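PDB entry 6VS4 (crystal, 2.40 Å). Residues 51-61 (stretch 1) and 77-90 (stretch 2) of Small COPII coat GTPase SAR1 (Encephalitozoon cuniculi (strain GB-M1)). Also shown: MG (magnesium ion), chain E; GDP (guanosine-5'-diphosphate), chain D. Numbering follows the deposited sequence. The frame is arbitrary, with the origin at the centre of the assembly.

Stretch 1 (51-61) GKTTLVNKLKS
Stretch 2, residues 77-90: YIEIGNLKAQVIDL

How do the two backbones lie against each other? Gly51, at phi/psi 114/21, takes the N-cap position before helix 52-59, while stretch 2 is a hairpin: a strand already under way at Tyr77 and running to Ile80, a type II' turn from Ile80 to Leu83, and a second strand from Leu83 onward. Ile78 N and O bond Ala85 O and N at 3.1 and 3.0 Å, fixing the hairpin register. The helix runs 27° from the direction of the first strand and 165° from that of the second strand, with axes 10.2 and 9.5 Å away at closest approach. Nearest CA pairs are Lys52-Val87 (7.0 Å), Val56-Ala85 (7.7 Å) and Lys60-Ile80 (6.0 Å).

Which side chains fill the space between them? Lys52, Val56 and Leu59 point toward the hairpin, as their helical spacing allows. Val56 (t) places CG1 3.5 Å from Ile78 CG2, and CG2 3.8 Å from Val87 CG2. Ile80 (m, t) brings CD1 to 4.0 Å from Leu59 CB and 3.9 Å from Lys60 CB. Leu59 (m, t) sets CD1 4.4 Å from Leu83 CD1.

What does Lys52 do beyond packing? Its CB lies 3.7 Å from Val87 CG1; chi angles of -70°, 175°, -100° and 63° then carry NZ into a salt bridge with Asp89 OD1, a very short 2.4 Å. Asp89 has chi1 m. The same NZ donates to GDP O3B, also at 2.4 Å, so one ammonium joins Asp89 to the phosphate.

How is the nucleotide end connected to this contact? Lys52 N donates to GDP O3B at 3.0 Å, and Thr53 N donates to GDP O2B at 3.1 Å. Magnesium is bound by Thr53 OG1 at 2.1 Å and GDP O2B at 2.3 Å, plus two waters; water 1 donates to Asp89 OD1 at 2.5 Å, linking Asp89 to the metal.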

# COMPACT_ATOMS: atom_id res chain seq x y z
N GLY A 51 -27.02 10.81 -12.95
CA GLY A 51 -25.83 10.07 -12.63
C GLY A 51 -25.66 8.76 -13.38
O GLY A 51 -24.91 7.90 -12.91
N LYS A 52 -26.32 8.60 -14.53
CA LYS A 52 -26.27 7.34 -15.27
C LYS A 52 -24.89 7.11 -15.87
O LYS A 52 -24.30 6.04 -15.68
CB LYS A 52 -27.32 7.34 -16.38
CG LYS A 52 -28.76 7.27 -15.91
CD LYS A 52 -29.70 7.40 -17.09
CE LYS A 52 -30.24 8.81 -17.18
NZ LYS A 52 -29.20 9.85 -17.41
N THR A 53 -24.39 8.09 -16.61
CA THR A 53 -23.07 7.97 -17.23
C THR A 53 -21.99 7.80 -16.17
O THR A 53 -21.03 7.05 -16.37
CB THR A 53 -22.79 9.21 -18.09
OG1 THR A 53 -23.71 9.23 -19.19
CG2 THR A 53 -21.37 9.19 -18.61
N THR A 54 -22.14 8.47 -15.03
CA THR A 54 -21.20 8.33 -13.93
C THR A 54 -21.17 6.89 -13.42
O THR A 54 -20.09 6.34 -13.17
CB THR A 54 -21.57 9.29 -12.80
OG1 THR A 54 -21.53 10.64 -13.29
CG2 THR A 54 -20.60 9.16 -11.64
N LEU A 55 -22.34 6.27 -13.26
CA LEU A 55 -22.40 4.90 -12.77
C LEU A 55 -21.75 3.93 -13.75
O LEU A 55 -20.98 3.05 -13.35
CB LEU A 55 -23.85 4.49 -12.50
CG LEU A 55 -24.03 3.01 -12.13
CD1 LEU A 55 -23.20 2.61 -10.91
CD2 LEU A 55 -25.50 2.69 -11.90
N VAL A 56 -22.06 4.07 -15.04
CA VAL A 56 -21.53 3.13 -16.02
C VAL A 56 -20.02 3.29 -16.14
O VAL A 56 -19.28 2.31 -16.28
CB VAL A 56 -22.26 3.28 -17.36
CG1 VAL A 56 -21.63 2.40 -18.42
CG2 VAL A 56 -23.74 2.91 -17.19
N ASN A 57 -19.53 4.53 -16.07
CA ASN A 57 -18.09 4.76 -16.02
C ASN A 57 -17.47 4.13 -14.78
O ASN A 57 -16.31 3.72 -14.81
CB ASN A 57 -17.79 6.26 -16.08
CG ASN A 57 -18.05 6.85 -17.45
OD1 ASN A 57 -18.19 6.12 -18.43
ND2 ASN A 57 -18.09 8.18 -17.52
N LYS A 58 -18.24 4.04 -13.69
CA LYS A 58 -17.73 3.41 -12.48
C LYS A 58 -17.58 1.90 -12.66
O LYS A 58 -16.66 1.31 -12.09
CB LYS A 58 -18.66 3.73 -11.32
CG LYS A 58 -18.08 3.52 -9.94
CD LYS A 58 -19.02 4.00 -8.84
CE LYS A 58 -18.23 4.39 -7.60
NZ LYS A 58 -17.44 5.66 -7.84
N LEU A 59 -18.44 1.28 -13.46
CA LEU A 59 -18.44 -0.17 -13.62
C LEU A 59 -17.41 -0.65 -14.63
O LEU A 59 -16.92 -1.77 -14.51
CB LEU A 59 -19.82 -0.65 -14.05
CG LEU A 59 -20.99 -0.30 -13.13
CD1 LEU A 59 -22.31 -0.58 -13.82
CD2 LEU A 59 -20.88 -1.08 -11.83
N LYS A 60 -17.06 0.18 -15.61
CA LYS A 60 -16.26 -0.28 -16.73
C LYS A 60 -14.77 -0.30 -16.37
O LYS A 60 -14.30 0.43 -15.50
CB LYS A 60 -16.50 0.62 -17.94
CG LYS A 60 -15.76 1.94 -17.91
CD LYS A 60 -16.16 2.83 -19.07
CE LYS A 60 -15.10 3.89 -19.32
NZ LYS A 60 -14.09 3.42 -20.32
N SER A 61 -14.04 -1.18 -17.06
CA SER A 61 -12.58 -1.19 -17.02
C SER A 61 -12.09 -0.39 -18.21
O SER A 61 -12.30 -0.79 -19.36
CB SER A 61 -12.03 -2.62 -17.05
OG SER A 61 -12.18 -3.27 -15.80
N TYR A 77 -24.14 3.06 -25.15
CA TYR A 77 -24.07 1.61 -25.14
C TYR A 77 -22.62 1.17 -24.94
O TYR A 77 -21.72 1.63 -25.66
CB TYR A 77 -24.64 1.02 -26.43
CG TYR A 77 -24.62 -0.50 -26.45
CD1 TYR A 77 -25.54 -1.24 -25.72
CD2 TYR A 77 -23.66 -1.18 -27.19
CE1 TYR A 77 -25.52 -2.62 -25.72
CE2 TYR A 77 -23.63 -2.57 -27.19
CZ TYR A 77 -24.56 -3.28 -26.46
OH TYR A 77 -24.53 -4.65 -26.46
N ILE A 78 -22.41 0.28 -23.97
CA ILE A 78 -21.09 -0.29 -23.73
C ILE A 78 -21.26 -1.71 -23.21
O ILE A 78 -22.14 -1.98 -22.38
CB ILE A 78 -20.26 0.57 -22.76
CG1 ILE A 78 -18.87 -0.05 -22.53
CG2 ILE A 78 -20.99 0.71 -21.44
CD1 ILE A 78 -18.00 0.75 -21.60
N GLU A 79 -20.43 -2.62 -23.69
CA GLU A 79 -20.42 -4.00 -23.23
C GLU A 79 -19.36 -4.15 -22.15
O GLU A 79 -18.16 -4.00 -22.43
CB GLU A 79 -20.16 -4.96 -24.38
CG GLU A 79 -21.13 -4.77 -25.53
CD GLU A 79 -21.36 -6.03 -26.31
OE1 GLU A 79 -20.85 -7.09 -25.89
OE2 GLU A 79 -22.06 -5.96 -27.34
N ILE A 80 -19.79 -4.46 -20.94
CA ILE A 80 -18.89 -4.69 -19.82
C ILE A 80 -18.95 -6.16 -19.44
O ILE A 80 -19.78 -6.56 -18.61
CB ILE A 80 -19.26 -3.80 -18.62
CG1 ILE A 80 -19.31 -2.34 -19.05
CG2 ILE A 80 -18.27 -4.04 -17.47
CD1 ILE A 80 -19.83 -1.41 -17.97
N GLY A 81 -18.10 -6.98 -20.05
CA GLY A 81 -18.24 -8.42 -19.86
C GLY A 81 -19.59 -8.88 -20.38
O GLY A 81 -19.98 -8.59 -21.51
N ASN A 82 -20.35 -9.57 -19.52
CA ASN A 82 -21.69 -10.00 -19.90
C ASN A 82 -22.75 -8.92 -19.71
O ASN A 82 -23.90 -9.13 -20.10
CB ASN A 82 -22.07 -11.25 -19.10
CG ASN A 82 -21.46 -12.51 -19.68
OD1 ASN A 82 -21.17 -12.58 -20.87
ND2 ASN A 82 -21.27 -13.52 -18.83
N LEU A 83 -22.39 -7.79 -19.13
CA LEU A 83 -23.33 -6.69 -18.93
C LEU A 83 -23.42 -5.88 -20.22
O LEU A 83 -22.46 -5.21 -20.61
CB LEU A 83 -22.87 -5.83 -17.76
CG LEU A 83 -23.90 -5.07 -16.92
CD1 LEU A 83 -23.22 -4.43 -15.72
CD2 LEU A 83 -24.60 -4.02 -17.74
N LYS A 84 -24.55 -5.98 -20.92
CA LYS A 84 -24.78 -5.13 -22.08
C LYS A 84 -25.55 -3.91 -21.58
O LYS A 84 -26.77 -3.95 -21.41
CB LYS A 84 -25.51 -5.89 -23.19
CG LYS A 84 -24.71 -7.11 -23.69
CD LYS A 84 -25.37 -7.86 -24.85
CE LYS A 84 -26.59 -8.67 -24.42
NZ LYS A 84 -27.33 -9.26 -25.58
N ALA A 85 -24.81 -2.84 -21.32
CA ALA A 85 -25.36 -1.67 -20.64
C ALA A 85 -25.87 -0.69 -21.69
O ALA A 85 -25.08 -0.16 -22.48
CB ALA A 85 -24.33 -1.02 -19.73
N GLN A 86 -27.18 -0.47 -21.70
CA GLN A 86 -27.82 0.49 -22.58
C GLN A 86 -28.29 1.66 -21.71
O GLN A 86 -29.14 1.47 -20.82
CB GLN A 86 -28.99 -0.15 -23.32
CG GLN A 86 -29.70 0.75 -24.31
CD GLN A 86 -28.99 0.83 -25.65
OE1 GLN A 86 -28.73 -0.20 -26.29
NE2 GLN A 86 -28.65 2.04 -26.08
N VAL A 87 -27.74 2.84 -21.95
CA VAL A 87 -28.06 4.03 -21.16
C VAL A 87 -28.98 4.92 -21.97
O VAL A 87 -28.72 5.19 -23.15
CB VAL A 87 -26.78 4.78 -20.76
CG1 VAL A 87 -27.10 5.85 -19.72
CG2 VAL A 87 -25.73 3.81 -20.24
N ILE A 88 -30.07 5.40 -21.35
CA ILE A 88 -31.02 6.27 -22.03
C ILE A 88 -31.38 7.44 -21.13
O ILE A 88 -31.90 7.24 -20.02
CB ILE A 88 -32.30 5.53 -22.44
CG1 ILE A 88 -31.98 4.29 -23.28
CG2 ILE A 88 -33.21 6.46 -23.22
CD1 ILE A 88 -33.20 3.47 -23.62
N ASP A 89 -31.15 8.66 -21.61
CA ASP A 89 -31.60 9.86 -20.93
C ASP A 89 -33.08 10.03 -21.26
O ASP A 89 -33.43 10.37 -22.40
CB ASP A 89 -30.79 11.08 -21.37
CG ASP A 89 -29.39 11.11 -20.76
OD1 ASP A 89 -29.17 10.46 -19.72
OD2 ASP A 89 -28.51 11.79 -21.32
N LEU A 90 -33.95 9.80 -20.28
CA LEU A 90 -35.37 9.95 -20.56
C LEU A 90 -35.78 11.42 -20.50
O LEU A 90 -35.03 12.29 -20.05
CB LEU A 90 -36.19 9.12 -19.56
CG LEU A 90 -35.97 7.60 -19.65
CD1 LEU A 90 -36.99 6.86 -18.81
CD2 LEU A 90 -36.03 7.13 -21.10
MG MG E . -25.23 10.54 -19.91
PB GDP D . -26.52 11.60 -16.76
O1B GDP D . -27.20 12.72 -17.57
O2B GDP D . -25.66 10.72 -17.62
O3B GDP D . -27.61 10.84 -15.99
O3A GDP D . -25.64 12.29 -15.64
PA GDP D . -24.11 12.23 -15.24
O1A GDP D . -23.35 13.01 -16.31
O2A GDP D . -23.66 10.84 -15.00
O5' GDP D . -24.01 13.10 -13.91
C5' GDP D . -24.29 14.51 -13.83
C4' GDP D . -23.51 15.12 -12.70
O4' GDP D . -23.95 14.54 -11.45
C3' GDP D . -21.99 14.92 -12.76
O3' GDP D . -21.29 16.14 -12.53
C2' GDP D . -21.72 13.89 -11.66
O2' GDP D . -20.43 14.09 -11.08
C1' GDP D . -22.81 14.25 -10.66
N9 GDP D . -23.15 13.17 -9.72
C8 GDP D . -23.47 11.87 -10.00
N7 GDP D . -23.71 11.15 -8.93
C5 GDP D . -23.53 12.04 -7.88
C6 GDP D . -23.60 11.85 -6.45
O6 GDP D . -23.91 10.82 -5.85
N1 GDP D . -23.30 13.00 -5.76
C2 GDP D . -23.00 14.21 -6.33
N2 GDP D . -22.75 15.23 -5.50
N3 GDP D . -22.94 14.40 -7.64
C4 GDP D . -23.19 13.29 -8.35
O HOH W 1 -26.84 9.43 -19.73
O HOH W 2 -24.15 11.94 -18.93